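Local coordinates for protein hydrogenase maturation factor (Thermoanaerobacter tengcongensis, PDB 3VTH) that probably transfers the carbamoyl group of carbamoyl phosphate, with ATP, to the C-terminal cysteine of HypE during [NiFe]-hydrogenase maturation, at residues A[402-416]-A[733-746]. Numbering follows the deposited sequence.
With FE (Fe (III) ion), chain I; AP2 (phosphomethylphosphonic acid adenosyl ester), chain H.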
# COMPACT_ATOMS: atom_id res chain seq x y z
N ILE A 402 -16.10 -13.77 -1.36
CA ILE A 402 -16.68 -12.46 -1.62
C ILE A 402 -15.69 -11.65 -2.42
O ILE A 402 -14.49 -11.69 -2.15
CB ILE A 402 -17.02 -11.73 -0.29
CG1 ILE A 402 -18.28 -12.37 0.33
CG2 ILE A 402 -17.22 -10.20 -0.51
CD1 ILE A 402 -18.54 -11.96 1.77
N LEU A 403 -16.17 -10.94 -3.44
CA LEU A 403 -15.36 -9.90 -4.07
C LEU A 403 -15.84 -8.55 -3.54
O LEU A 403 -17.01 -8.21 -3.66
CB LEU A 403 -15.51 -9.97 -5.59
CG LEU A 403 -14.97 -8.78 -6.40
CD1 LEU A 403 -13.43 -8.66 -6.30
CD2 LEU A 403 -15.41 -8.92 -7.85
N ALA A 404 -14.92 -7.79 -2.95
CA ALA A 404 -15.19 -6.41 -2.54
C ALA A 404 -14.49 -5.49 -3.53
O ALA A 404 -13.29 -5.61 -3.73
CB ALA A 404 -14.69 -6.17 -1.12
N VAL A 405 -15.26 -4.61 -4.16
CA VAL A 405 -14.80 -3.88 -5.34
C VAL A 405 -14.01 -2.63 -5.00
O VAL A 405 -13.37 -2.06 -5.89
CB VAL A 405 -15.96 -3.55 -6.32
CG1 VAL A 405 -16.56 -4.85 -6.92
CG2 VAL A 405 -17.01 -2.65 -5.68
N GLY A 406 -14.06 -2.21 -3.74
CA GLY A 406 -13.31 -1.01 -3.31
C GLY A 406 -14.06 0.28 -3.57
O GLY A 406 -15.29 0.28 -3.76
N GLY A 407 -13.33 1.39 -3.58
CA GLY A 407 -13.93 2.71 -3.79
C GLY A 407 -13.50 3.32 -5.12
O GLY A 407 -13.41 2.64 -6.14
N PHE A 408 -13.24 4.62 -5.08
CA PHE A 408 -12.85 5.40 -6.25
C PHE A 408 -11.36 5.80 -6.15
O PHE A 408 -10.55 5.35 -6.96
CB PHE A 408 -13.80 6.61 -6.43
CG PHE A 408 -13.20 7.78 -7.20
CD1 PHE A 408 -13.24 9.06 -6.66
CD2 PHE A 408 -12.58 7.60 -8.43
CE1 PHE A 408 -12.69 10.16 -7.34
CE2 PHE A 408 -12.03 8.68 -9.12
CZ PHE A 408 -12.08 9.97 -8.58
N TYR A 409 -11.02 6.64 -5.17
CA TYR A 409 -9.62 7.03 -4.98
C TYR A 409 -8.78 5.85 -4.53
O TYR A 409 -9.24 5.04 -3.72
CB TYR A 409 -9.49 8.11 -3.91
CG TYR A 409 -10.10 9.44 -4.28
CD1 TYR A 409 -9.48 10.28 -5.21
CD2 TYR A 409 -11.29 9.86 -3.68
CE1 TYR A 409 -10.04 11.53 -5.54
CE2 TYR A 409 -11.86 11.11 -4.00
CZ TYR A 409 -11.23 11.93 -4.93
OH TYR A 409 -11.79 13.14 -5.24
N LYS A 410 -7.56 5.77 -5.04
CA LYS A 410 -6.57 4.83 -4.53
C LYS A 410 -7.15 3.41 -4.48
O LYS A 410 -6.96 2.66 -3.51
CB LYS A 410 -6.13 5.26 -3.13
CG LYS A 410 -5.37 6.62 -3.08
CD LYS A 410 -5.17 7.04 -1.61
CE LYS A 410 -4.31 8.31 -1.43
NZ LYS A 410 -4.84 9.53 -2.17
N ASN A 411 -7.87 3.04 -5.53
CA ASN A 411 -8.64 1.81 -5.47
C ASN A 411 -7.80 0.55 -5.20
O ASN A 411 -6.70 0.40 -5.74
CB ASN A 411 -9.47 1.65 -6.73
CG ASN A 411 -10.21 0.31 -6.77
OD1 ASN A 411 -11.40 0.22 -6.42
ND2 ASN A 411 -9.51 -0.72 -7.15
N THR A 412 -8.33 -0.34 -4.35
CA THR A 412 -7.96 -1.74 -4.36
C THR A 412 -9.28 -2.51 -4.33
O THR A 412 -10.32 -1.97 -3.93
CB THR A 412 -7.16 -2.14 -3.10
OG1 THR A 412 -7.94 -1.83 -1.93
CG2 THR A 412 -5.79 -1.41 -3.04
N PHE A 413 -9.22 -3.77 -4.75
CA PHE A 413 -10.31 -4.71 -4.55
C PHE A 413 -9.81 -5.80 -3.61
O PHE A 413 -8.61 -5.91 -3.37
CB PHE A 413 -10.79 -5.30 -5.89
CG PHE A 413 -9.73 -6.03 -6.67
CD1 PHE A 413 -9.43 -7.36 -6.38
CD2 PHE A 413 -9.03 -5.38 -7.69
CE1 PHE A 413 -8.43 -8.06 -7.11
CE2 PHE A 413 -8.03 -6.07 -8.43
CZ PHE A 413 -7.74 -7.40 -8.14
N CYS A 414 -10.73 -6.58 -3.02
CA CYS A 414 -10.35 -7.64 -2.10
C CYS A 414 -11.20 -8.88 -2.36
O CYS A 414 -12.40 -8.75 -2.58
CB CYS A 414 -10.50 -7.16 -0.64
SG CYS A 414 -10.06 -8.36 0.63
N MET A 415 -10.57 -10.06 -2.38
CA MET A 415 -11.28 -11.34 -2.57
C MET A 415 -10.98 -12.27 -1.41
O MET A 415 -9.81 -12.47 -1.06
CB MET A 415 -10.77 -12.08 -3.82
CG MET A 415 -10.93 -11.35 -5.10
SD MET A 415 -10.01 -12.20 -6.41
CE MET A 415 -10.40 -11.02 -7.69
N THR A 416 -12.01 -12.88 -0.85
CA THR A 416 -11.81 -13.77 0.27
C THR A 416 -11.82 -15.23 -0.18
O THR A 416 -12.50 -15.60 -1.14
CB THR A 416 -12.90 -13.60 1.35
OG1 THR A 416 -14.19 -13.79 0.75
CG2 THR A 416 -12.82 -12.21 1.95
N ASN A 733 -6.51 5.34 4.32
CA ASN A 733 -7.13 5.98 3.14
C ASN A 733 -7.96 4.98 2.34
O ASN A 733 -8.10 3.83 2.75
CB ASN A 733 -6.09 6.71 2.28
CG ASN A 733 -5.08 5.76 1.63
OD1 ASN A 733 -5.44 4.73 1.05
ND2 ASN A 733 -3.80 6.13 1.72
N ASP A 734 -8.52 5.41 1.21
CA ASP A 734 -9.44 4.54 0.46
C ASP A 734 -8.85 3.25 -0.10
O ASP A 734 -9.60 2.36 -0.52
CB ASP A 734 -10.16 5.33 -0.64
CG ASP A 734 -11.29 6.20 -0.09
OD1 ASP A 734 -11.46 6.24 1.14
OD2 ASP A 734 -12.01 6.83 -0.89
N GLY A 735 -7.52 3.16 -0.11
CA GLY A 735 -6.80 1.90 -0.40
C GLY A 735 -7.21 0.77 0.52
O GLY A 735 -7.11 -0.40 0.15
N GLY A 736 -7.69 1.10 1.72
CA GLY A 736 -8.10 0.06 2.68
C GLY A 736 -9.58 -0.32 2.64
O GLY A 736 -9.97 -1.31 3.24
N ILE A 737 -10.39 0.43 1.90
CA ILE A 737 -11.86 0.27 1.90
C ILE A 737 -12.31 -1.17 1.54
O ILE A 737 -13.21 -1.71 2.17
CB ILE A 737 -12.51 1.30 0.95
CG1 ILE A 737 -12.53 2.71 1.60
CG2 ILE A 737 -13.86 0.88 0.45
CD1 ILE A 737 -13.55 2.89 2.74
N SER A 738 -11.68 -1.78 0.53
CA SER A 738 -12.08 -3.12 0.09
C SER A 738 -11.97 -4.19 1.18
O SER A 738 -12.78 -5.11 1.21
CB SER A 738 -11.29 -3.52 -1.16
OG SER A 738 -9.92 -3.69 -0.82
N LEU A 739 -10.99 -4.08 2.07
CA LEU A 739 -10.88 -5.03 3.18
C LEU A 739 -12.07 -4.91 4.15
O LEU A 739 -12.64 -5.93 4.60
CB LEU A 739 -9.55 -4.89 3.91
CG LEU A 739 -9.37 -5.80 5.13
CD1 LEU A 739 -9.35 -7.33 4.73
CD2 LEU A 739 -8.12 -5.43 5.90
N GLY A 740 -12.45 -3.67 4.46
CA GLY A 740 -13.62 -3.41 5.30
C GLY A 740 -14.92 -3.91 4.67
O GLY A 740 -15.72 -4.56 5.35
N GLN A 741 -15.12 -3.61 3.38
CA GLN A 741 -16.28 -4.12 2.65
C GLN A 741 -16.34 -5.64 2.72
O GLN A 741 -17.42 -6.21 2.90
CB GLN A 741 -16.26 -3.73 1.17
CG GLN A 741 -16.36 -2.24 0.86
CD GLN A 741 -16.07 -1.93 -0.60
OE1 GLN A 741 -15.33 -2.67 -1.27
NE2 GLN A 741 -16.64 -0.82 -1.10
N ALA A 742 -15.18 -6.28 2.56
CA ALA A 742 -15.09 -7.75 2.55
C ALA A 742 -15.52 -8.35 3.88
O ALA A 742 -16.31 -9.28 3.90
CB ALA A 742 -13.67 -8.21 2.17
N VAL A 743 -15.01 -7.83 5.00
CA VAL A 743 -15.35 -8.45 6.29
C VAL A 743 -16.75 -8.09 6.75
O VAL A 743 -17.38 -8.85 7.47
CB VAL A 743 -14.30 -8.19 7.41
CG1 VAL A 743 -12.96 -8.82 7.01
CG2 VAL A 743 -14.15 -6.67 7.71
N ILE A 744 -17.25 -6.93 6.33
CA ILE A 744 -18.64 -6.59 6.64
C ILE A 744 -19.59 -7.53 5.92
O ILE A 744 -20.53 -8.08 6.51
CB ILE A 744 -18.96 -5.12 6.29
CG1 ILE A 744 -18.31 -4.20 7.31
CG2 ILE A 744 -20.50 -4.90 6.28
CD1 ILE A 744 -18.20 -2.75 6.83
N ALA A 745 -19.35 -7.73 4.63
CA ALA A 745 -20.25 -8.58 3.86
C ALA A 745 -20.18 -10.02 4.37
O ALA A 745 -21.20 -10.71 4.46
CB ALA A 745 -19.93 -8.49 2.35
N ASN A 746 -18.97 -10.46 4.73
CA ASN A 746 -18.76 -11.78 5.30
C ASN A 746 -19.55 -11.98 6.59
O ASN A 746 -20.17 -13.03 6.78
CB ASN A 746 -17.28 -12.08 5.52
CG ASN A 746 -17.05 -13.49 6.05
OD1 ASN A 746 -17.24 -14.47 5.33
ND2 ASN A 746 -16.67 -13.59 7.32
FE FE I . -12.60 7.53 2.54
PB AP2 H . -12.41 9.95 0.37
O1B AP2 H . -12.23 11.28 1.04
O2B AP2 H . -13.05 8.87 1.19
O3B AP2 H . -12.96 10.09 -1.03
C3A AP2 H . -10.70 9.41 0.11
PA AP2 H . -9.77 9.03 1.63
O1A AP2 H . -8.52 8.40 1.04
O2A AP2 H . -10.53 8.31 2.71
O5' AP2 H . -9.41 10.48 2.26
C5' AP2 H . -8.48 11.29 1.55
C4' AP2 H . -8.63 12.68 2.14
O4' AP2 H . -8.04 12.71 3.44
C3' AP2 H . -7.88 13.73 1.35
O3' AP2 H . -8.63 14.12 0.19
C2' AP2 H . -7.77 14.82 2.40
O2' AP2 H . -9.01 15.53 2.40
C1' AP2 H . -7.58 14.04 3.70
N9 AP2 H . -6.12 14.08 4.03
C8 AP2 H . -5.09 13.55 3.33
N7 AP2 H . -3.89 13.83 3.90
C5 AP2 H . -4.14 14.57 5.00
C6 AP2 H . -3.32 15.21 6.06
N6 AP2 H . -1.97 15.10 6.07
N1 AP2 H . -3.99 15.90 7.03
C2 AP2 H . -5.33 16.00 7.06
N3 AP2 H . -6.13 15.46 6.11
C4 AP2 H . -5.60 14.74 5.08
O HOH W 1 -10.92 2.86 -3.03
O HOH W 2 -13.16 6.44 -3.04
O HOH W 3 -10.28 -0.16 -1.43
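Ala404 lays its methyl against the helix 737-746, CB 4.0 Å from Ala742 CB, where the hairpin of strands 402-404 and 414-416 packs on that helix in the Kae1-like, actin-type ATPase fold of HypF. Antiparallel pairing is evident from the reciprocal backbone bonds between Ala404 and Cys414. The helix axis runs 32° from strand 414-416, and small residues keep the layers close: Cys414 swings SG anti to its N (chi1 -180°), bringing it within 3.9 Å of Ala742 CB. Farther along, Ile402 CD1 continues the apolar row, resting on Ala745 CB.

Gln741 grips one glycine twice. Its OE1 accepts from Gly406 N at 2.8 Å, in the amide plane and on a lone pair, whereas NE2 approaches Gly406 O from 58° above the carbonyl plane, a poorer direction. A leucine here would probably leave both polar backbone atoms of Gly406 without these mates and let the loop after strand 402-404 shift. Nearby, a chain of two hydroxyl hydrogen bonds crosses the interface: Ser738 OG donates to Thr412 OG1, which donates to Gly735 O at 2.7 Å.

At the nucleotide end, the loop between the strands meets residues 733-735. Lys410 crosses Asn733 at about a right angle, its CD over the amide, while Asn733 OD1 closes an Asx turn onto Gly735 N. Asp734 shares the iron with His483, His487, Asp507 and O2A and O2B of the nucleotide analogue: OD1 binds the metal at 2.2 Å, OD2 accepts from a water that in turn accepts from Phe408 N, and the backbone N donates to the analogue's O1A at 3.0 Å.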